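Local coordinates for protein endoglucanase (Clostridium thermocellum, PDB 2YIK) that probably hydrolyses cellulose as an endoglucanase of glycoside hydrolase family 9, with a zinc ion and calcium ions bound to its catalytic domain, at residues 71-76 / 113-118; 108-113 / 179-184; 125-130 / 163-168; 187-192 / 201-206. All coordinates share one frame; numbering follows the deposited sequence.

Contact 1 (71-76 / 113-118); sequences DCHVYD and GFHDAG. With ZN (zinc ion), chain E.
C72, H73 and H115 meet at one zinc ion. Together with C56, a third attachment point, they make a four-coordinate Cys2His2 site that joins the loops of 71-76 and 113-118 in the family 9 catalytic domain. The H115 side chain shows how the loops are joined. From CB, its CG lies anti to the carbonyl carbon (chi1 -61°), and the end of the ring comes nearer to 71-76 than its base. CD2 passes H73 CE1 at 4.1 Å. CE1 lies on the side of the cysteine, 3.8 Å from C72 SG. At the tip, H115 NE2 binds zinc at 2.2 Å. H73 reaches the metal from the opposite direction and uses its other nitrogen, with H73 ND1 2.1 Å from zinc. The two imidazoles meet rim to rim, their planes turned 88° apart. Binding the same ion brings their rims together. C72 SG completes the trio at 2.3 Å from zinc and sits at the edge of the H115 ring. A second shell helps to set the H73 ring. Its far nitrogen, NE2, is hydrogen-bonded to D200 OD2, while Y75 OH lies in the ring plane at its edge.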
loop_
_atom_site.group_PDB
_atom_site.type_symbol
_atom_site.label_atom_id
_atom_site.label_comp_id
_atom_site.label_asym_id
_atom_site.label_seq_id
_atom_site.Cartn_x
_atom_site.Cartn_y
_atom_site.Cartn_z
ATOM N N ASP A 71 -0.822 14.021 -17.776
ATOM C CA ASP A 71 -0.162 12.783 -18.188
ATOM C C ASP A 71 1.349 12.923 -18.083
ATOM O O ASP A 71 1.904 13.972 -18.401
ATOM C CB ASP A 71 -0.529 12.425 -19.635
ATOM C CG ASP A 71 -1.989 12.071 -19.796
ATOM O OD1 ASP A 71 -2.672 11.891 -18.772
ATOM O OD2 ASP A 71 -2.461 11.959 -20.949
ATOM N N CYS A 72 2.015 11.859 -17.645
ATOM C CA CYS A 72 3.465 11.893 -17.496
ATOM C C CYS A 72 4.102 10.560 -17.858
ATOM O O CYS A 72 3.438 9.524 -17.837
ATOM C CB CYS A 72 3.836 12.245 -16.056
ATOM S SG CYS A 72 3.069 11.142 -14.847
ATOM N N HIS A 73 5.399 10.603 -18.156
ATOM C CA HIS A 73 6.164 9.419 -18.534
ATOM C C HIS A 73 5.338 8.561 -19.481
ATOM O O HIS A 73 5.309 7.333 -19.367
ATOM C CB HIS A 73 6.553 8.622 -17.285
ATOM C CG HIS A 73 7.177 9.463 -16.216
ATOM N ND1 HIS A 73 6.492 9.876 -15.094
ATOM C CD2 HIS A 73 8.403 10.039 -16.140
ATOM C CE1 HIS A 73 7.264 10.671 -14.374
ATOM N NE2 HIS A 73 8.428 10.786 -14.988
ATOM N N VAL A 74 4.667 9.219 -20.425
ATOM C CA VAL A 74 3.836 8.494 -21.370
ATOM C C VAL A 74 4.649 7.538 -22.240
ATOM O O VAL A 74 4.089 6.630 -22.849
ATOM C CB VAL A 74 2.993 9.459 -22.250
ATOM C CG1 VAL A 74 2.097 10.318 -21.356
ATOM C CG2 VAL A 74 3.901 10.335 -23.110
ATOM N N TYR A 75 5.967 7.711 -22.296
ATOM C CA TYR A 75 6.768 6.788 -23.090
ATOM C C TYR A 75 6.812 5.405 -22.432
ATOM O O TYR A 75 7.269 4.437 -23.045
ATOM C CB TYR A 75 8.193 7.320 -23.335
ATOM C CG TYR A 75 8.910 7.907 -22.141
ATOM C CD1 TYR A 75 8.611 9.192 -21.688
ATOM C CD2 TYR A 75 9.934 7.201 -21.499
ATOM C CE1 TYR A 75 9.322 9.770 -20.627
ATOM C CE2 TYR A 75 10.648 7.764 -20.441
ATOM C CZ TYR A 75 10.340 9.050 -20.013
ATOM O OH TYR A 75 11.064 9.629 -18.994
ATOM N N ASP A 76 6.334 5.323 -21.185
ATOM C CA ASP A 76 6.263 4.055 -20.449
ATOM C C ASP A 76 5.317 3.142 -21.226
ATOM O O ASP A 76 5.445 1.915 -21.192
ATOM C CB ASP A 76 5.642 4.236 -19.052
ATOM C CG ASP A 76 6.580 4.886 -18.046
ATOM O OD1 ASP A 76 7.779 5.076 -18.343
ATOM O OD2 ASP A 76 6.093 5.197 -16.933
ATOM N N GLY A 113 -0.457 3.469 -12.906
ATOM C CA GLY A 113 -0.045 3.340 -11.524
ATOM C C GLY A 113 0.356 4.660 -10.887
ATOM O O GLY A 113 -0.027 5.739 -11.354
ATOM N N PHE A 114 1.180 4.572 -9.848
ATOM C CA PHE A 114 1.585 5.748 -9.090
ATOM C C PHE A 114 3.083 5.881 -8.860
ATOM O O PHE A 114 3.776 4.874 -8.722
ATOM C CB PHE A 114 0.899 5.706 -7.718
ATOM C CG PHE A 114 -0.607 5.658 -7.784
ATOM C CD1 PHE A 114 -1.267 4.474 -8.098
ATOM C CD2 PHE A 114 -1.364 6.797 -7.521
ATOM C CE1 PHE A 114 -2.662 4.424 -8.149
ATOM C CE2 PHE A 114 -2.759 6.763 -7.568
ATOM C CZ PHE A 114 -3.410 5.574 -7.881
ATOM N N HIS A 115 3.568 7.126 -8.825
ATOM C CA HIS A 115 4.975 7.407 -8.536
ATOM C C HIS A 115 5.098 6.938 -7.103
ATOM O O HIS A 115 4.142 6.966 -6.339
ATOM C CB HIS A 115 5.275 8.901 -8.579
ATOM C CG HIS A 115 5.029 9.529 -9.905
ATOM N ND1 HIS A 115 4.398 10.748 -10.037
ATOM C CD2 HIS A 115 5.343 9.131 -11.158
ATOM C CE1 HIS A 115 4.335 11.071 -11.313
ATOM N NE2 HIS A 115 4.902 10.106 -12.017
ATOM N N ASP A 116 6.281 6.554 -6.692
ATOM C CA ASP A 116 6.390 6.011 -5.350
ATOM C C ASP A 116 6.339 6.953 -4.175
ATOM O O ASP A 116 5.531 6.775 -3.236
ATOM C CB ASP A 116 7.683 5.235 -5.208
ATOM C CG ASP A 116 7.877 4.645 -3.793
ATOM O OD1 ASP A 116 7.173 3.664 -3.448
ATOM O OD2 ASP A 116 8.734 5.154 -3.035
ATOM N N ALA A 117 7.107 8.021 -4.230
ATOM C CA ALA A 117 7.202 8.873 -3.096
ATOM C C ALA A 117 7.163 10.351 -3.525
ATOM O O ALA A 117 6.059 10.854 -3.758
ATOM C CB ALA A 117 8.569 8.507 -2.418
ATOM N N GLY A 118 8.278 11.100 -3.456
ATOM C CA GLY A 118 8.283 12.500 -3.875
ATOM C C GLY A 118 9.007 12.457 -5.226
ATOM O O GLY A 118 9.158 13.475 -5.931
HETATM ZN ZN ZN E . 4.660 9.583 -14.193
#

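Contact 2 (108-113 / 179-184); sequences VDVSGG and AFCHQV
V110 packs against C181 and V184, which reach it from strand 177-184. The three side chains are buried, and the contact is apolar. The two branches of V110 divide the work. CG1 rests on the cysteine, 3.6 Å from C181 SG and 3.7 Å from C181 CB. CG2 meets V184 CG2 at 3.7 Å, where the two valines cross obliquely. V184 CG2, anti to its own carbonyl carbon, also touches the backbone, 3.5 Å from V110 O.

The next shell fixes the loop. D109 OD1 accepts the backbone N-H of S111 at 2.9 Å in a fairly straight bond (159°), forming an Asx turn. The same oxygen takes S111 OG at 2.7 Å on its syn lone pair. Two bonds on one carboxylate oxygen should hold the turn around V110 firmly. Further out, K122 NZ bonds to both V110 O and G112 O, and R167 NH2 bonds to S111 O. These bonds tie the loop carbonyls to strand 122-123 and helix 151-167.

The strand has its own way of presenting two side chains to V110. H182 and Q183 both face W207 of strand 206-209. The extra residue shifts the usual alternation, and V184 comes out on the same side as C181. This is a classic beta bulge in an antiparallel sheet.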
loop_
_atom_site.group_PDB
_atom_site.type_symbol
_atom_site.label_atom_id
_atom_site.label_comp_id
_atom_site.label_asym_id
_atom_site.label_seq_id
_atom_site.Cartn_x
_atom_site.Cartn_y
_atom_site.Cartn_z
ATOM N N VAL A 108 6.033 -2.505 -25.349
ATOM C CA VAL A 108 5.038 -2.970 -24.391
ATOM C C VAL A 108 4.577 -1.773 -23.578
ATOM O O VAL A 108 5.299 -0.782 -23.453
ATOM C CB VAL A 108 5.591 -4.059 -23.449
ATOM C CG1 VAL A 108 5.986 -5.295 -24.259
ATOM C CG2 VAL A 108 6.764 -3.521 -22.664
ATOM N N ASP A 109 3.367 -1.865 -23.039
ATOM C CA ASP A 109 2.791 -0.790 -22.246
ATOM C C ASP A 109 2.856 -1.077 -20.741
ATOM O O ASP A 109 2.101 -1.899 -20.222
ATOM C CB ASP A 109 1.336 -0.576 -22.677
ATOM C CG ASP A 109 0.666 0.578 -21.951
ATOM O OD1 ASP A 109 1.312 1.228 -21.098
ATOM O OD2 ASP A 109 -0.524 0.835 -22.238
ATOM N N VAL A 110 3.773 -0.412 -20.043
ATOM C CA VAL A 110 3.885 -0.589 -18.597
ATOM C C VAL A 110 3.620 0.758 -17.923
ATOM O O VAL A 110 4.193 1.083 -16.880
ATOM C CB VAL A 110 5.278 -1.129 -18.167
ATOM C CG1 VAL A 110 5.449 -2.564 -18.646
ATOM C CG2 VAL A 110 6.376 -0.252 -18.710
ATOM N N SER A 111 2.728 1.530 -18.536
ATOM C CA SER A 111 2.350 2.838 -18.030
ATOM C C SER A 111 1.217 2.716 -17.015
ATOM O O SER A 111 0.546 1.684 -16.926
ATOM C CB SER A 111 1.892 3.742 -19.177
ATOM O OG SER A 111 0.607 3.359 -19.644
ATOM N N GLY A 112 1.016 3.783 -16.252
ATOM C CA GLY A 112 -0.041 3.797 -15.260
ATOM C C GLY A 112 0.462 3.673 -13.838
ATOM O O GLY A 112 1.661 3.759 -13.581
ATOM N N GLY A 113 -0.457 3.469 -12.906
ATOM C CA GLY A 113 -0.045 3.340 -11.524
ATOM C C GLY A 113 0.356 4.660 -10.887
ATOM O O GLY A 113 -0.027 5.739 -11.354
ATOM N N ALA A 179 5.454 -13.183 -17.454
ATOM C CA ALA A 179 6.310 -12.138 -16.910
ATOM C C ALA A 179 5.450 -11.072 -16.229
ATOM O O ALA A 179 4.286 -10.861 -16.593
ATOM C CB ALA A 179 7.147 -11.506 -18.018
ATOM N N PHE A 180 6.026 -10.416 -15.229
ATOM C CA PHE A 180 5.332 -9.356 -14.517
ATOM C C PHE A 180 6.261 -8.163 -14.367
ATOM O O PHE A 180 7.335 -8.276 -13.771
ATOM C CB PHE A 180 4.887 -9.824 -13.128
ATOM C CG PHE A 180 4.297 -8.725 -12.276
ATOM C CD1 PHE A 180 3.063 -8.160 -12.596
ATOM C CD2 PHE A 180 5.004 -8.217 -11.189
ATOM C CE1 PHE A 180 2.534 -7.114 -11.834
ATOM C CE2 PHE A 180 4.481 -7.166 -10.419
ATOM C CZ PHE A 180 3.253 -6.612 -10.746
ATOM N N CYS A 181 5.869 -7.025 -14.923
ATOM C CA CYS A 181 6.691 -5.834 -14.785
ATOM C C CYS A 181 6.373 -5.243 -13.422
ATOM O O CYS A 181 5.264 -4.767 -13.181
ATOM C CB CYS A 181 6.390 -4.801 -15.868
ATOM S SG CYS A 181 7.361 -3.273 -15.654
ATOM N N HIS A 182 7.362 -5.271 -12.539
ATOM C CA HIS A 182 7.189 -4.771 -11.184
ATOM C C HIS A 182 7.784 -3.390 -10.941
ATOM O O HIS A 182 7.532 -2.787 -9.903
ATOM C CB HIS A 182 7.825 -5.748 -10.194
ATOM C CG HIS A 182 9.314 -5.824 -10.298
ATOM N ND1 HIS A 182 9.965 -6.658 -11.191
ATOM C CD2 HIS A 182 10.289 -5.152 -9.645
ATOM C CE1 HIS A 182 11.268 -6.494 -11.075
ATOM N NE2 HIS A 182 11.493 -5.583 -10.142
ATOM N N GLN A 183 8.564 -2.883 -11.886
ATOM C CA GLN A 183 9.193 -1.576 -11.697
ATOM C C GLN A 183 9.478 -0.854 -13.014
ATOM O O GLN A 183 9.913 -1.460 -13.994
ATOM C CB GLN A 183 10.500 -1.751 -10.907
ATOM C CG GLN A 183 11.273 -0.478 -10.582
ATOM C CD GLN A 183 12.563 -0.765 -9.817
ATOM O OE1 GLN A 183 12.578 -1.569 -8.875
ATOM N NE2 GLN A 183 13.648 -0.102 -10.209
ATOM N N VAL A 184 9.210 0.443 -13.025
ATOM C CA VAL A 184 9.469 1.272 -14.190
ATOM C C VAL A 184 10.280 2.438 -13.639
ATOM O O VAL A 184 9.837 3.151 -12.738
ATOM C CB VAL A 184 8.159 1.784 -14.838
ATOM C CG1 VAL A 184 8.485 2.650 -16.043
ATOM C CG2 VAL A 184 7.279 0.599 -15.258
#

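Contact 3 (125-130 / 163-168); sequences LPEAYA and DYFMRC
A128 and F165 are the nearest CA pair, 8.4 Å apart, between helix segments 125-130 and 163-167, whose axes approach to 11.7 Å with 134° between their directions. F165 reaches across to the other helix. Its CG lies anti to the carbonyl carbon, and the ring end comes nearer to 125-130 than its base. F165 CZ comes 3.7 Å from A128 CA. E127 O lies at the edge of the ring, in its plane, also 3.7 Å from F165 CZ. The small A128 lets the ring come close to the helix backbone.

E127 supplies the other half of the contact. Its CG is anti to the backbone N, and the chain bends at chi2 (87°). The aliphatic part faces the aromatic edges: E127 CG is 3.6 Å from F165 CE1 and 4.0 Å from Y164 CE2. Both rings take it near their planes. The carboxylate stands almost perpendicular to the F165 ring.

The two helices belong to the (alpha/alpha)6 barrel of family 9 catalytic domains, and their meeting is buried in the protein core. On the same interface, helix 216-233 covers A128 with A221, and F165 with T222 and S225.

The acidic end of E127 is buried beside the Y164 ring, with OE2 4.0 Å from Y164 CD2. That oxygen is not left without a partner. It accepts the backbone N-H of F114, linking helix 124-140 to the loop that carries the zinc ligand H115.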
loop_
_atom_site.group_PDB
_atom_site.type_symbol
_atom_site.label_atom_id
_atom_site.label_comp_id
_atom_site.label_asym_id
_atom_site.label_seq_id
_atom_site.Cartn_x
_atom_site.Cartn_y
_atom_site.Cartn_z
ATOM N N LEU A 125 7.215 -3.475 -4.743
ATOM C CA LEU A 125 6.851 -3.881 -3.395
ATOM C C LEU A 125 5.980 -2.841 -2.697
ATOM O O LEU A 125 4.903 -3.174 -2.218
ATOM C CB LEU A 125 8.100 -4.205 -2.561
ATOM C CG LEU A 125 7.879 -4.987 -1.258
ATOM C CD1 LEU A 125 6.867 -6.108 -1.479
ATOM C CD2 LEU A 125 9.212 -5.553 -0.776
ATOM N N PRO A 126 6.428 -1.575 -2.619
ATOM C CA PRO A 126 5.536 -0.623 -1.943
ATOM C C PRO A 126 4.297 -0.252 -2.782
ATOM O O PRO A 126 3.269 0.143 -2.230
ATOM C CB PRO A 126 6.442 0.574 -1.664
ATOM C CG PRO A 126 7.451 0.518 -2.791
ATOM C CD PRO A 126 7.741 -0.966 -2.917
ATOM N N GLU A 127 4.387 -0.371 -4.107
ATOM C CA GLU A 127 3.235 -0.057 -4.963
ATOM C C GLU A 127 2.105 -1.034 -4.590
ATOM O O GLU A 127 0.955 -0.631 -4.379
ATOM C CB GLU A 127 3.603 -0.227 -6.447
ATOM C CG GLU A 127 2.511 0.166 -7.454
ATOM C CD GLU A 127 2.524 1.653 -7.820
ATOM O OE1 GLU A 127 3.565 2.309 -7.631
ATOM O OE2 GLU A 127 1.498 2.163 -8.319
ATOM N N ALA A 128 2.442 -2.317 -4.499
ATOM C CA ALA A 128 1.466 -3.339 -4.137
ATOM C C ALA A 128 1.017 -3.173 -2.682
ATOM O O ALA A 128 -0.144 -3.401 -2.360
ATOM C CB ALA A 128 2.054 -4.738 -4.355
ATOM N N TYR A 129 1.938 -2.779 -1.805
ATOM C CA TYR A 129 1.581 -2.587 -0.404
ATOM C C TYR A 129 0.538 -1.487 -0.252
ATOM O O TYR A 129 -0.420 -1.636 0.501
ATOM C CB TYR A 129 2.805 -2.225 0.443
ATOM C CG TYR A 129 2.439 -1.677 1.807
ATOM C CD1 TYR A 129 2.199 -0.310 1.993
ATOM C CD2 TYR A 129 2.266 -2.528 2.901
ATOM C CE1 TYR A 129 1.794 0.194 3.229
ATOM C CE2 TYR A 129 1.859 -2.036 4.144
ATOM C CZ TYR A 129 1.622 -0.671 4.300
ATOM O OH TYR A 129 1.199 -0.188 5.514
ATOM N N ALA A 130 0.730 -0.381 -0.967
ATOM C CA ALA A 130 -0.199 0.734 -0.880
ATOM C C ALA A 130 -1.554 0.325 -1.425
ATOM O O ALA A 130 -2.585 0.579 -0.804
ATOM C CB ALA A 130 0.344 1.935 -1.646
ATOM N N ASP A 163 -5.360 -1.781 -12.221
ATOM C CA ASP A 163 -5.379 -1.897 -13.677
ATOM C C ASP A 163 -3.931 -1.871 -14.156
ATOM O O ASP A 163 -3.586 -2.475 -15.171
ATOM C CB ASP A 163 -6.176 -0.755 -14.322
ATOM C CG ASP A 163 -7.664 -0.848 -14.028
ATOM O OD1 ASP A 163 -8.137 -1.954 -13.710
ATOM O OD2 ASP A 163 -8.367 0.180 -14.128
ATOM N N TYR A 164 -3.087 -1.170 -13.398
ATOM C CA TYR A 164 -1.667 -1.073 -13.706
ATOM C C TYR A 164 -1.043 -2.458 -13.509
ATOM O O TYR A 164 -0.306 -2.936 -14.369
ATOM C CB TYR A 164 -1.009 -0.033 -12.788
ATOM C CG TYR A 164 0.507 -0.058 -12.727
ATOM C CD1 TYR A 164 1.285 0.130 -13.869
ATOM C CD2 TYR A 164 1.161 -0.215 -11.504
ATOM C CE1 TYR A 164 2.683 0.169 -13.791
ATOM C CE2 TYR A 164 2.547 -0.182 -11.410
ATOM C CZ TYR A 164 3.307 0.011 -12.555
ATOM O OH TYR A 164 4.685 0.048 -12.456
ATOM N N PHE A 165 -1.357 -3.103 -12.387
ATOM C CA PHE A 165 -0.829 -4.435 -12.109
ATOM C C PHE A 165 -1.246 -5.402 -13.225
ATOM O O PHE A 165 -0.426 -6.150 -13.757
ATOM C CB PHE A 165 -1.349 -4.966 -10.761
ATOM C CG PHE A 165 -0.967 -4.124 -9.564
ATOM C CD1 PHE A 165 0.261 -3.471 -9.505
ATOM C CD2 PHE A 165 -1.833 -4.019 -8.476
ATOM C CE1 PHE A 165 0.624 -2.725 -8.378
ATOM C CE2 PHE A 165 -1.483 -3.277 -7.346
ATOM C CZ PHE A 165 -0.251 -2.628 -7.295
ATOM N N MET A 166 -2.523 -5.379 -13.585
ATOM C CA MET A 166 -3.017 -6.269 -14.629
ATOM C C MET A 166 -2.355 -6.064 -15.987
ATOM O O MET A 166 -1.991 -7.040 -16.644
ATOM C CB MET A 166 -4.546 -6.177 -14.724
ATOM C CG MET A 166 -5.227 -6.829 -13.511
ATOM S SD MET A 166 -7.029 -6.947 -13.508
ATOM C CE MET A 166 -7.487 -5.343 -12.828
ATOM N N ARG A 167 -2.189 -4.812 -16.407
ATOM C CA ARG A 167 -1.533 -4.514 -17.684
ATOM C C ARG A 167 -0.082 -5.005 -17.646
ATOM O O ARG A 167 0.486 -5.382 -18.669
ATOM C CB ARG A 167 -1.522 -3.002 -17.962
ATOM C CG ARG A 167 -2.810 -2.418 -18.520
ATOM C CD ARG A 167 -2.573 -0.998 -19.036
ATOM N NE ARG A 167 -2.071 -0.138 -17.979
ATOM C CZ ARG A 167 -2.837 0.506 -17.106
ATOM N NH1 ARG A 167 -4.156 0.398 -17.168
ATOM N NH2 ARG A 167 -2.277 1.238 -16.155
ATOM N N CYS A 168 0.513 -4.994 -16.457
ATOM C CA CYS A 168 1.904 -5.419 -16.289
ATOM C C CYS A 168 2.074 -6.925 -16.128
ATOM O O CYS A 168 3.195 -7.430 -16.046
ATOM C CB CYS A 168 2.531 -4.689 -15.098
ATOM S SG CYS A 168 2.892 -2.932 -15.418
#

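Contact 4 (187-192 / 201-206); sequences GDIDHA and TMFRRG
The F203 ring meets I189 at its edge, where I189 CD1 lies near the ring plane, 3.6 Å from F203 CD2. One face of this ring is covered by its own chain: R205 N stands 4.0 Å above the ring centre. The H191 imidazole has G187 CA over one face. D190 OD2 lies in its plane at the edge and accepts a weak hydrogen bond from H191 ND1. The guanidinium of R204 has a water at its edge, in plane.

I189 is the main apolar link between short helix 187-190 and the loop that leads to strand 206-209. Its branches part. CD1 goes to the phenylalanine, and CG2, anti to the backbone N, meets M202 CG at 3.7 Å. The two side chains slide past each other in opposite directions. M202 is bent at chi2 and again at chi3 (-87°), and its methyl group turns toward the aspartate, with CE 3.9 Å from D190 OD1.

The water donates to D190 OD1, its oxygen a short 2.5 Å away, and accepts from R204 NH1 at 3.0 Å. The other carboxylate oxygen, D190 OD2, takes the backbone N-H of H120, and R204 NH1 also bonds to H120 O. R204 NE forms a salt bridge with D76. The opposite charges of D190 and R204 are linked through the water and are too far apart for a salt bridge; they probably attract. R204 probably favours the charged form of D190, while its own charge is met directly by D76.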
loop_
_atom_site.group_PDB
_atom_site.type_symbol
_atom_site.label_atom_id
_atom_site.label_comp_id
_atom_site.label_asym_id
_atom_site.label_seq_id
_atom_site.Cartn_x
_atom_site.Cartn_y
_atom_site.Cartn_z
ATOM N N GLY A 187 15.899 4.391 -9.281
ATOM C CA GLY A 187 16.244 5.440 -8.338
ATOM C C GLY A 187 17.555 6.128 -8.692
ATOM O O GLY A 187 17.690 7.343 -8.560
ATOM N N ASP A 188 18.521 5.348 -9.162
ATOM C CA ASP A 188 19.827 5.888 -9.522
ATOM C C ASP A 188 19.751 6.948 -10.604
ATOM O O ASP A 188 20.578 7.862 -10.648
ATOM C CB ASP A 188 20.755 4.768 -9.990
ATOM C CG ASP A 188 21.133 3.826 -8.874
ATOM O OD1 ASP A 188 20.698 4.049 -7.719
ATOM O OD2 ASP A 188 21.875 2.862 -9.159
ATOM N N ILE A 189 18.765 6.822 -11.483
ATOM C CA ILE A 189 18.597 7.777 -12.570
ATOM C C ILE A 189 17.584 8.854 -12.213
ATOM O O ILE A 189 17.875 10.050 -12.312
ATOM C CB ILE A 189 18.157 7.052 -13.872
ATOM C CG1 ILE A 189 19.312 6.177 -14.371
ATOM C CG2 ILE A 189 17.759 8.068 -14.948
ATOM C CD1 ILE A 189 18.950 5.244 -15.517
ATOM N N ASP A 190 16.404 8.425 -11.775
ATOM C CA ASP A 190 15.321 9.337 -11.419
ATOM C C ASP A 190 15.667 10.382 -10.355
ATOM O O ASP A 190 15.283 11.547 -10.473
ATOM C CB ASP A 190 14.096 8.527 -10.976
ATOM C CG ASP A 190 12.893 9.402 -10.653
ATOM O OD1 ASP A 190 12.220 9.875 -11.600
ATOM O OD2 ASP A 190 12.623 9.618 -9.452
ATOM N N HIS A 191 16.393 9.979 -9.319
ATOM C CA HIS A 191 16.738 10.917 -8.257
ATOM C C HIS A 191 17.729 12.011 -8.643
ATOM O O HIS A 191 17.912 12.968 -7.888
ATOM C CB HIS A 191 17.253 10.162 -7.029
ATOM C CG HIS A 191 16.233 9.253 -6.418
ATOM N ND1 HIS A 191 14.946 9.157 -6.903
ATOM C CD2 HIS A 191 16.307 8.405 -5.365
ATOM C CE1 HIS A 191 14.270 8.287 -6.172
ATOM N NE2 HIS A 191 15.071 7.817 -5.232
ATOM N N ALA A 192 18.354 11.889 -9.810
ATOM C CA ALA A 192 19.310 12.904 -10.260
ATOM C C ALA A 192 18.597 14.111 -10.867
ATOM O O ALA A 192 19.245 15.088 -11.251
ATOM C CB ALA A 192 20.279 12.306 -11.285
ATOM N N THR A 201 12.014 13.186 -19.174
ATOM C CA THR A 201 12.312 12.459 -20.404
ATOM C C THR A 201 13.418 11.436 -20.175
ATOM O O THR A 201 13.803 10.728 -21.103
ATOM C CB THR A 201 12.766 13.395 -21.553
ATOM O OG1 THR A 201 13.976 14.057 -21.175
ATOM C CG2 THR A 201 11.695 14.437 -21.859
ATOM N N MET A 202 13.911 11.338 -18.940
ATOM C CA MET A 202 15.001 10.410 -18.638
ATOM C C MET A 202 14.642 8.936 -18.816
ATOM O O MET A 202 13.466 8.563 -18.853
ATOM C CB MET A 202 15.544 10.642 -17.215
ATOM C CG MET A 202 14.772 9.954 -16.080
ATOM S SD MET A 202 13.124 10.627 -15.731
ATOM C CE MET A 202 13.561 11.946 -14.579
ATOM N N PHE A 203 15.679 8.110 -18.931
ATOM C CA PHE A 203 15.546 6.665 -19.115
ATOM C C PHE A 203 14.780 5.982 -17.972
ATOM O O PHE A 203 15.120 6.136 -16.798
ATOM C CB PHE A 203 16.951 6.063 -19.263
ATOM C CG PHE A 203 16.984 4.561 -19.392
ATOM C CD1 PHE A 203 16.178 3.894 -20.317
ATOM C CD2 PHE A 203 17.883 3.817 -18.629
ATOM C CE1 PHE A 203 16.274 2.502 -20.480
ATOM C CE2 PHE A 203 17.987 2.437 -18.780
ATOM C CZ PHE A 203 17.184 1.776 -19.709
ATOM N N ARG A 204 13.743 5.229 -18.333
ATOM C CA ARG A 204 12.925 4.510 -17.359
ATOM C C ARG A 204 12.813 3.042 -17.757
ATOM O O ARG A 204 11.894 2.639 -18.470
ATOM C CB ARG A 204 11.537 5.142 -17.260
ATOM C CG ARG A 204 11.519 6.449 -16.477
ATOM C CD ARG A 204 10.252 7.243 -16.745
ATOM N NE ARG A 204 9.048 6.624 -16.198
ATOM C CZ ARG A 204 8.692 6.654 -14.917
ATOM N NH1 ARG A 204 9.455 7.280 -14.030
ATOM N NH2 ARG A 204 7.570 6.064 -14.523
ATOM N N ARG A 205 13.769 2.254 -17.279
ATOM C CA ARG A 205 13.831 0.834 -17.569
ATOM C C ARG A 205 12.644 0.089 -16.967
ATOM O O ARG A 205 12.110 0.480 -15.923
ATOM C CB ARG A 205 15.135 0.250 -17.017
ATOM C CG ARG A 205 15.490 -1.108 -17.585
ATOM C CD ARG A 205 16.830 -1.597 -17.072
ATOM N NE ARG A 205 17.305 -2.731 -17.860
ATOM C CZ ARG A 205 18.226 -3.598 -17.456
ATOM N NH1 ARG A 205 18.786 -3.472 -16.259
ATOM N NH2 ARG A 205 18.575 -4.596 -18.249
ATOM N N GLY A 206 12.223 -0.972 -17.651
ATOM C CA GLY A 206 11.135 -1.789 -17.157
ATOM C C GLY A 206 11.773 -3.035 -16.563
ATOM O O GLY A 206 12.565 -3.699 -17.230
HETATM O O HOH W 1 12.232 8.437 -13.652
#

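Overall arrangement
All four contacts lie in the family 9 catalytic domain. Contacts 1 and 2 share G113, their centres are about 11 Å apart and their segments alternate along the chain. Contact 3 falls in sequence between the two segments of contact 2, with centres about 9 Å apart; a C181-C168 backbone bond joins strand 177-184 to segment 163-168. Contact 4 comes last, directly after that strand, and touches contact 1 through the Y75-M202 hydrogen bond and the D76-R204 salt bridge. Contact 3 lies nearest the centre of the chain (about 9 Å), contact 1 further out (about 16 Å) and contact 4 furthest (about 22 Å). The H115 side chain is about 11 Å from that of H451, the predicted active-site residue.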